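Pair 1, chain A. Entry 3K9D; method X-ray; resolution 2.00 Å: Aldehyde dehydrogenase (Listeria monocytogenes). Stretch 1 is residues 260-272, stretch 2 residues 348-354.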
# COMPACT_ATOMS: atom_id res chain seq x y z
N GLU A 260 -15.73 -34.28 -4.32
CA GLU A 260 -16.16 -34.93 -5.55
C GLU A 260 -17.15 -36.05 -5.20
O GLU A 260 -17.08 -36.62 -4.11
CB GLU A 260 -14.97 -35.48 -6.34
CG GLU A 260 -14.17 -34.41 -7.10
CD GLU A 260 -12.75 -34.84 -7.41
OE1 GLU A 260 -11.96 -35.05 -6.47
OE2 GLU A 260 -12.41 -34.98 -8.60
N ARG A 261 -18.07 -36.35 -6.12
CA ARG A 261 -19.13 -37.34 -5.88
C ARG A 261 -18.60 -38.73 -5.53
O ARG A 261 -19.15 -39.39 -4.64
CB ARG A 261 -20.06 -37.46 -7.10
CG ARG A 261 -21.27 -38.40 -6.86
CD ARG A 261 -22.31 -38.26 -7.95
NE ARG A 261 -22.76 -36.88 -8.09
CZ ARG A 261 -23.82 -36.36 -7.49
NH1 ARG A 261 -24.58 -37.10 -6.70
NH2 ARG A 261 -24.13 -35.09 -7.68
N VAL A 262 -17.52 -39.15 -6.20
CA VAL A 262 -16.93 -40.47 -5.97
C VAL A 262 -16.40 -40.61 -4.54
O VAL A 262 -16.28 -41.72 -4.02
CB VAL A 262 -15.81 -40.83 -7.00
CG1 VAL A 262 -16.39 -41.04 -8.40
CG2 VAL A 262 -14.70 -39.79 -7.02
N ASN A 263 -16.11 -39.48 -3.90
CA ASN A 263 -15.49 -39.47 -2.59
C ASN A 263 -16.45 -39.07 -1.47
O ASN A 263 -16.06 -39.05 -0.31
CB ASN A 263 -14.29 -38.53 -2.62
CG ASN A 263 -13.08 -39.11 -1.93
OD1 ASN A 263 -13.03 -40.29 -1.59
ND2 ASN A 263 -12.08 -38.27 -1.72
N LYS A 264 -17.69 -38.76 -1.83
CA LYS A 264 -18.65 -38.11 -0.91
C LYS A 264 -19.01 -39.00 0.28
O LYS A 264 -18.82 -38.60 1.43
CB LYS A 264 -19.91 -37.70 -1.67
CG LYS A 264 -21.00 -37.08 -0.80
CD LYS A 264 -22.26 -36.83 -1.58
CE LYS A 264 -23.44 -36.63 -0.64
NZ LYS A 264 -23.50 -35.24 -0.11
N GLU A 265 -19.50 -40.21 -0.01
CA GLU A 265 -19.75 -41.25 0.99
C GLU A 265 -18.61 -41.44 1.97
O GLU A 265 -18.82 -41.45 3.18
CB GLU A 265 -20.03 -42.59 0.32
CG GLU A 265 -21.48 -42.96 0.22
CD GLU A 265 -21.68 -44.41 -0.22
OE1 GLU A 265 -22.36 -44.62 -1.24
OE2 GLU A 265 -21.14 -45.33 0.43
N ALA A 266 -17.39 -41.60 1.44
CA ALA A 266 -16.20 -41.81 2.27
C ALA A 266 -15.90 -40.62 3.18
O ALA A 266 -15.55 -40.79 4.35
CB ALA A 266 -15.01 -42.14 1.39
N VAL A 267 -16.05 -39.41 2.63
CA VAL A 267 -15.84 -38.17 3.37
C VAL A 267 -16.88 -37.95 4.48
O VAL A 267 -16.53 -37.60 5.62
CB VAL A 267 -15.75 -36.93 2.40
CG1 VAL A 267 -15.76 -35.64 3.19
CG2 VAL A 267 -14.46 -37.01 1.57
N ILE A 268 -18.15 -38.15 4.14
CA ILE A 268 -19.23 -38.02 5.13
C ILE A 268 -19.02 -39.02 6.28
O ILE A 268 -19.03 -38.61 7.44
CB ILE A 268 -20.64 -38.14 4.48
CG1 ILE A 268 -20.85 -36.96 3.52
CG2 ILE A 268 -21.74 -38.22 5.55
CD1 ILE A 268 -22.24 -36.78 3.01
N ALA A 269 -18.75 -40.28 5.95
CA ALA A 269 -18.46 -41.32 6.96
C ALA A 269 -17.31 -40.97 7.92
O ALA A 269 -17.41 -41.16 9.13
CB ALA A 269 -18.23 -42.67 6.29
N GLU A 270 -16.23 -40.42 7.37
CA GLU A 270 -15.09 -39.99 8.17
C GLU A 270 -15.40 -38.77 9.03
O GLU A 270 -15.00 -38.73 10.20
CB GLU A 270 -13.87 -39.76 7.28
CG GLU A 270 -12.53 -39.58 8.01
CD GLU A 270 -12.13 -40.76 8.89
OE1 GLU A 270 -12.54 -41.90 8.62
OE2 GLU A 270 -11.41 -40.52 9.88
N PHE A 271 -16.09 -37.78 8.44
CA PHE A 271 -16.51 -36.59 9.20
C PHE A 271 -17.33 -37.06 10.41
O PHE A 271 -17.08 -36.62 11.53
CB PHE A 271 -17.28 -35.58 8.32
CG PHE A 271 -16.42 -34.41 7.83
CD1 PHE A 271 -15.89 -33.49 8.73
CD2 PHE A 271 -16.15 -34.24 6.47
CE1 PHE A 271 -15.08 -32.41 8.30
CE2 PHE A 271 -15.36 -33.17 6.02
CZ PHE A 271 -14.83 -32.25 6.94
N ARG A 272 -18.25 -37.98 10.17
CA ARG A 272 -19.03 -38.63 11.26
C ARG A 272 -18.22 -39.34 12.34
O ARG A 272 -18.45 -39.11 13.53
CB ARG A 272 -20.07 -39.58 10.69
CG ARG A 272 -21.32 -38.87 10.30
CD ARG A 272 -22.30 -39.76 9.56
NE ARG A 272 -23.52 -39.00 9.31
CZ ARG A 272 -24.35 -39.20 8.29
NH1 ARG A 272 -24.12 -40.15 7.40
NH2 ARG A 272 -25.42 -38.44 8.18
N ALA A 348 -20.91 -25.43 5.58
CA ALA A 348 -21.59 -25.93 4.38
C ALA A 348 -20.88 -27.14 3.79
O ALA A 348 -19.68 -27.32 3.98
CB ALA A 348 -21.70 -24.82 3.31
N PHE A 349 -21.62 -27.96 3.05
CA PHE A 349 -21.06 -29.14 2.38
C PHE A 349 -21.57 -29.25 0.94
O PHE A 349 -22.76 -29.49 0.72
CB PHE A 349 -21.42 -30.40 3.17
CG PHE A 349 -20.66 -31.63 2.75
CD1 PHE A 349 -19.58 -32.10 3.51
CD2 PHE A 349 -21.04 -32.36 1.61
CE1 PHE A 349 -18.89 -33.21 3.13
CE2 PHE A 349 -20.33 -33.49 1.22
CZ PHE A 349 -19.28 -33.92 1.99
N TYR A 350 -20.68 -29.07 -0.04
CA TYR A 350 -21.05 -29.11 -1.46
C TYR A 350 -20.51 -30.36 -2.15
O TYR A 350 -19.41 -30.84 -1.83
CB TYR A 350 -20.47 -27.92 -2.22
CG TYR A 350 -20.98 -26.54 -1.85
CD1 TYR A 350 -22.07 -25.98 -2.52
CD2 TYR A 350 -20.34 -25.79 -0.86
CE1 TYR A 350 -22.52 -24.69 -2.21
CE2 TYR A 350 -20.80 -24.51 -0.52
CZ TYR A 350 -21.88 -23.96 -1.21
OH TYR A 350 -22.32 -22.70 -0.90
N THR A 351 -21.26 -30.84 -3.13
CA THR A 351 -20.83 -31.95 -3.98
C THR A 351 -20.72 -31.50 -5.44
O THR A 351 -21.66 -30.95 -6.02
CB THR A 351 -21.79 -33.15 -3.86
OG1 THR A 351 -21.99 -33.46 -2.47
CG2 THR A 351 -21.21 -34.39 -4.58
N ALA A 352 -19.53 -31.70 -6.00
CA ALA A 352 -19.20 -31.43 -7.40
C ALA A 352 -18.85 -32.76 -8.07
O ALA A 352 -18.65 -33.75 -7.36
CB ALA A 352 -18.02 -30.48 -7.46
N GLU A 353 -18.78 -32.80 -9.40
CA GLU A 353 -18.49 -34.05 -10.10
C GLU A 353 -17.00 -34.23 -10.33
O GLU A 353 -16.47 -35.33 -10.18
CB GLU A 353 -19.25 -34.20 -11.42
CG GLU A 353 -20.76 -33.92 -11.40
CD GLU A 353 -21.49 -34.58 -10.24
OE1 GLU A 353 -21.34 -35.81 -10.06
OE2 GLU A 353 -22.21 -33.85 -9.52
N THR A 354 -16.32 -33.14 -10.70
CA THR A 354 -14.91 -33.14 -11.08
C THR A 354 -14.13 -32.08 -10.28
O THR A 354 -14.73 -31.26 -9.59
CB THR A 354 -14.75 -32.82 -12.60
OG1 THR A 354 -15.31 -31.52 -12.86
CG2 THR A 354 -15.48 -33.86 -13.48
O HOH W 1 -17.02 -37.52 -8.96

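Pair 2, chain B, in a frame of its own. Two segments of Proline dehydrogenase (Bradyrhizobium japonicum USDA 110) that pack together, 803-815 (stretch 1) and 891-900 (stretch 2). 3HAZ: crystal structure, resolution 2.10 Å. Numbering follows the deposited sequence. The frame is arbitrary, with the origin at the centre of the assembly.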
# COMPACT_ATOMS: atom_id res chain seq x y z
N GLN B 803 -45.06 11.81 -27.62
CA GLN B 803 -45.90 10.69 -28.05
C GLN B 803 -47.36 11.12 -28.03
O GLN B 803 -47.78 11.87 -27.15
CB GLN B 803 -45.66 9.45 -27.18
CG GLN B 803 -44.52 8.56 -27.66
CD GLN B 803 -44.26 7.37 -26.74
OE1 GLN B 803 -44.89 7.23 -25.69
NE2 GLN B 803 -43.32 6.52 -27.12
N GLU B 804 -48.12 10.65 -29.02
CA GLU B 804 -49.48 11.15 -29.23
C GLU B 804 -50.40 10.96 -28.03
O GLU B 804 -51.26 11.81 -27.76
CB GLU B 804 -50.09 10.54 -30.49
CG GLU B 804 -50.23 9.03 -30.43
CD GLU B 804 -50.63 8.44 -31.77
OE1 GLU B 804 -50.88 9.23 -32.71
OE2 GLU B 804 -50.70 7.20 -31.88
N ASP B 805 -50.24 9.86 -27.30
CA ASP B 805 -51.09 9.58 -26.14
C ASP B 805 -51.00 10.63 -25.03
O ASP B 805 -51.91 10.76 -24.22
CB ASP B 805 -50.81 8.19 -25.56
CG ASP B 805 -51.51 7.09 -26.33
OD1 ASP B 805 -52.40 7.40 -27.15
OD2 ASP B 805 -51.17 5.91 -26.10
N VAL B 806 -49.90 11.38 -24.99
CA VAL B 806 -49.77 12.39 -23.94
C VAL B 806 -49.59 13.80 -24.50
O VAL B 806 -49.36 14.75 -23.75
CB VAL B 806 -48.63 12.04 -22.95
CG1 VAL B 806 -48.96 10.77 -22.16
CG2 VAL B 806 -47.30 11.90 -23.69
N ALA B 807 -49.71 13.93 -25.82
CA ALA B 807 -49.37 15.19 -26.50
C ALA B 807 -50.25 16.34 -26.04
O ALA B 807 -49.74 17.43 -25.80
CB ALA B 807 -49.44 15.03 -28.03
N ASP B 808 -51.55 16.10 -25.93
CA ASP B 808 -52.51 17.16 -25.61
C ASP B 808 -52.25 17.74 -24.23
O ASP B 808 -52.28 18.96 -24.03
CB ASP B 808 -53.95 16.64 -25.70
CG ASP B 808 -54.40 16.38 -27.14
OD1 ASP B 808 -53.91 17.07 -28.06
OD2 ASP B 808 -55.25 15.49 -27.35
N ARG B 809 -52.02 16.87 -23.26
CA ARG B 809 -51.74 17.31 -21.90
C ARG B 809 -50.38 17.99 -21.82
O ARG B 809 -50.25 19.08 -21.26
CB ARG B 809 -51.80 16.11 -20.93
CG ARG B 809 -51.27 16.40 -19.53
CD ARG B 809 -52.04 17.54 -18.88
NE ARG B 809 -53.48 17.39 -19.04
CZ ARG B 809 -54.23 16.52 -18.37
NH1 ARG B 809 -55.54 16.46 -18.59
NH2 ARG B 809 -53.68 15.70 -17.49
N MET B 810 -49.36 17.37 -22.39
CA MET B 810 -48.03 17.97 -22.35
C MET B 810 -47.97 19.34 -23.04
O MET B 810 -47.40 20.30 -22.51
CB MET B 810 -46.98 17.01 -22.91
CG MET B 810 -46.66 15.87 -21.93
SD MET B 810 -45.29 14.84 -22.49
CE MET B 810 -45.26 13.56 -21.22
N ILE B 811 -48.60 19.44 -24.21
CA ILE B 811 -48.61 20.69 -24.96
C ILE B 811 -49.36 21.78 -24.19
O ILE B 811 -48.89 22.92 -24.08
CB ILE B 811 -49.23 20.50 -26.36
CG1 ILE B 811 -48.26 19.72 -27.26
CG2 ILE B 811 -49.60 21.84 -26.98
CD1 ILE B 811 -48.89 19.25 -28.57
N GLU B 812 -50.52 21.42 -23.67
CA GLU B 812 -51.33 22.32 -22.86
C GLU B 812 -50.59 22.80 -21.60
O GLU B 812 -50.74 23.95 -21.17
CB GLU B 812 -52.65 21.62 -22.49
CG GLU B 812 -53.32 22.13 -21.23
CD GLU B 812 -54.45 21.22 -20.75
OE1 GLU B 812 -54.18 20.12 -20.21
OE2 GLU B 812 -55.62 21.62 -20.93
N MET B 813 -49.79 21.92 -21.00
CA MET B 813 -49.08 22.29 -19.78
C MET B 813 -47.89 23.23 -20.08
O MET B 813 -47.64 24.20 -19.36
CB MET B 813 -48.63 21.05 -19.00
CG MET B 813 -48.47 21.30 -17.51
SD MET B 813 -47.77 19.93 -16.59
CE MET B 813 -49.03 18.68 -16.76
N VAL B 814 -47.18 22.95 -21.16
CA VAL B 814 -46.10 23.84 -21.60
C VAL B 814 -46.66 25.24 -21.93
O VAL B 814 -46.10 26.26 -21.51
CB VAL B 814 -45.34 23.26 -22.81
CG1 VAL B 814 -44.41 24.31 -23.43
CG2 VAL B 814 -44.55 22.01 -22.38
N ALA B 815 -47.78 25.29 -22.64
CA ALA B 815 -48.39 26.56 -23.01
C ALA B 815 -48.85 27.35 -21.78
O ALA B 815 -48.61 28.56 -21.69
CB ALA B 815 -49.57 26.35 -23.99
N ILE B 891 -38.93 30.35 -29.28
CA ILE B 891 -39.90 29.77 -30.19
C ILE B 891 -39.82 28.25 -30.24
O ILE B 891 -38.91 27.68 -30.84
CB ILE B 891 -39.76 30.36 -31.61
CG1 ILE B 891 -39.85 31.89 -31.55
CG2 ILE B 891 -40.83 29.78 -32.54
CD1 ILE B 891 -39.46 32.59 -32.83
N LEU B 892 -40.79 27.61 -29.59
CA LEU B 892 -40.84 26.15 -29.54
C LEU B 892 -41.65 25.57 -30.69
O LEU B 892 -42.74 26.06 -31.00
CB LEU B 892 -41.43 25.69 -28.21
CG LEU B 892 -41.59 24.18 -28.03
CD1 LEU B 892 -40.21 23.53 -27.90
CD2 LEU B 892 -42.44 23.89 -26.80
N HIS B 893 -41.12 24.54 -31.33
CA HIS B 893 -41.86 23.80 -32.34
C HIS B 893 -42.12 22.40 -31.79
O HIS B 893 -41.25 21.81 -31.16
CB HIS B 893 -41.07 23.73 -33.65
CG HIS B 893 -40.60 25.05 -34.14
ND1 HIS B 893 -39.46 25.66 -33.66
CD2 HIS B 893 -41.11 25.90 -35.07
CE1 HIS B 893 -39.29 26.82 -34.27
NE2 HIS B 893 -40.28 26.99 -35.12
N VAL B 894 -43.33 21.88 -32.03
CA VAL B 894 -43.72 20.57 -31.51
C VAL B 894 -44.24 19.64 -32.59
O VAL B 894 -45.03 20.03 -33.45
CB VAL B 894 -44.80 20.70 -30.41
CG1 VAL B 894 -45.14 19.32 -29.85
CG2 VAL B 894 -44.33 21.63 -29.30
N VAL B 895 -43.80 18.39 -32.54
CA VAL B 895 -44.32 17.34 -33.41
C VAL B 895 -44.79 16.17 -32.53
O VAL B 895 -44.05 15.70 -31.68
CB VAL B 895 -43.24 16.84 -34.38
CG1 VAL B 895 -43.72 15.61 -35.14
CG2 VAL B 895 -42.83 17.95 -35.34
N ARG B 896 -46.02 15.71 -32.73
CA ARG B 896 -46.47 14.52 -32.00
C ARG B 896 -46.23 13.28 -32.86
O ARG B 896 -46.23 13.37 -34.08
CB ARG B 896 -47.93 14.64 -31.54
CG ARG B 896 -48.98 14.66 -32.65
CD ARG B 896 -50.37 14.87 -32.07
NE ARG B 896 -50.61 16.27 -31.73
CZ ARG B 896 -51.44 16.68 -30.77
NH1 ARG B 896 -51.59 17.98 -30.55
NH2 ARG B 896 -52.11 15.80 -30.04
N TYR B 897 -45.98 12.14 -32.22
CA TYR B 897 -45.64 10.93 -32.98
C TYR B 897 -46.23 9.66 -32.36
O TYR B 897 -46.52 9.61 -31.16
CB TYR B 897 -44.12 10.79 -33.14
CG TYR B 897 -43.39 10.41 -31.86
CD1 TYR B 897 -42.99 9.09 -31.63
CD2 TYR B 897 -43.13 11.35 -30.88
CE1 TYR B 897 -42.34 8.73 -30.46
CE2 TYR B 897 -42.48 11.00 -29.70
CZ TYR B 897 -42.09 9.69 -29.50
OH TYR B 897 -41.45 9.33 -28.33
N ARG B 898 -46.39 8.64 -33.19
CA ARG B 898 -46.83 7.32 -32.75
C ARG B 898 -45.62 6.53 -32.27
O ARG B 898 -44.56 6.57 -32.90
CB ARG B 898 -47.53 6.58 -33.89
N PRO B 899 -45.77 5.80 -31.15
CA PRO B 899 -44.67 5.06 -30.51
C PRO B 899 -43.96 4.12 -31.48
O PRO B 899 -42.75 3.90 -31.34
CB PRO B 899 -45.39 4.24 -29.43
CG PRO B 899 -46.62 5.03 -29.13
CD PRO B 899 -47.05 5.61 -30.44
N GLU B 900 -44.69 3.58 -32.44
CA GLU B 900 -44.11 2.66 -33.40
C GLU B 900 -43.27 3.40 -34.45
O GLU B 900 -42.60 2.77 -35.27
CB GLU B 900 -45.19 1.81 -34.08
CG GLU B 900 -46.13 2.58 -35.00
CD GLU B 900 -47.37 3.09 -34.29
OE1 GLU B 900 -47.38 3.13 -33.04
OE2 GLU B 900 -48.35 3.45 -35.00
O HOH W 2 -52.54 13.00 -30.11
O HOH W 3 -53.45 19.65 -28.50

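A backbone arrangement fixes where side chains begin, not how they fill the space between, and these two pairs illustrate the point. In each, a helix packs on a strand with their N-to-C directions 149° apart; the axes approach to 8.0 Å in pair 1 and 7.4 Å in pair 2. Fourteen central residues superpose with an RMSD of 0.7 Å.

The junction is the same in both. At the start of each helical stretch, Glu A260 and Gln B803 form parallel bridges with Ala A352 and Tyr B897, and the next residue donates its amide to the strand: Arg A261 N to Ala A352 O at 2.9 Å, a weak bond, and Glu B804 N to Tyr B897 O, also 2.9 Å but better aligned. Around this shared clasp the side chains differ. The methyl of Ala A352 stays well clear of the helical stretch, whereas the matching Tyr B897 brings its ring back, so that Gln B803 CA lies over the ring face, 4.2 Å from its centroid.

The most instructive exchange concerns charge. In pair 1 the salt bridge lies beside the bridge residues: Arg A261 grips Glu A353 through two hydrogen bonds, NE to OE1 at 2.7 Å and NH2 to OE2 at 2.9 Å, while Thr A351 CG2 covers one face of the guanidinium. In pair 2 the position of Thr A351 is taken by Arg B896, and the guanidinium comes from the strand instead. Its NH2 bonds to OD1 of Asp B808 at 3.0 Å, a salt bridge one turn further along the helix.

Size is traded at the matched inward position Lys A264 and Ala B807. The lysine extends over the strand, its NZ 3.3 Å from Thr A351 OG1 in a weak hydrogen bond. The alanine is short, and the long arginine across from it uses the room: Ala B807 CB sits over a face of the guanidinium, 3.4 Å from Arg B896 NH2.

Further along the helix the contact becomes apolar. The ring of Phe A349 serves several neighbours, its CZ 3.7 Å from Ile A268 CG1 and its CE1 4.0 Å from Val A267 CG1; Phe A271 approaches less closely. The smaller Val B894 matches Phe A349 and meets Ile B811, the counterpart of Ile A268, with Val B894 CG1 4.0 Å from Ile B811 CD1. Met B810, matched to Val A267, does not reach the strand. Val B814, matched to Phe A271, packs its CG1 3.9 Å from Leu B892 CD2, beyond the matched part of the strand.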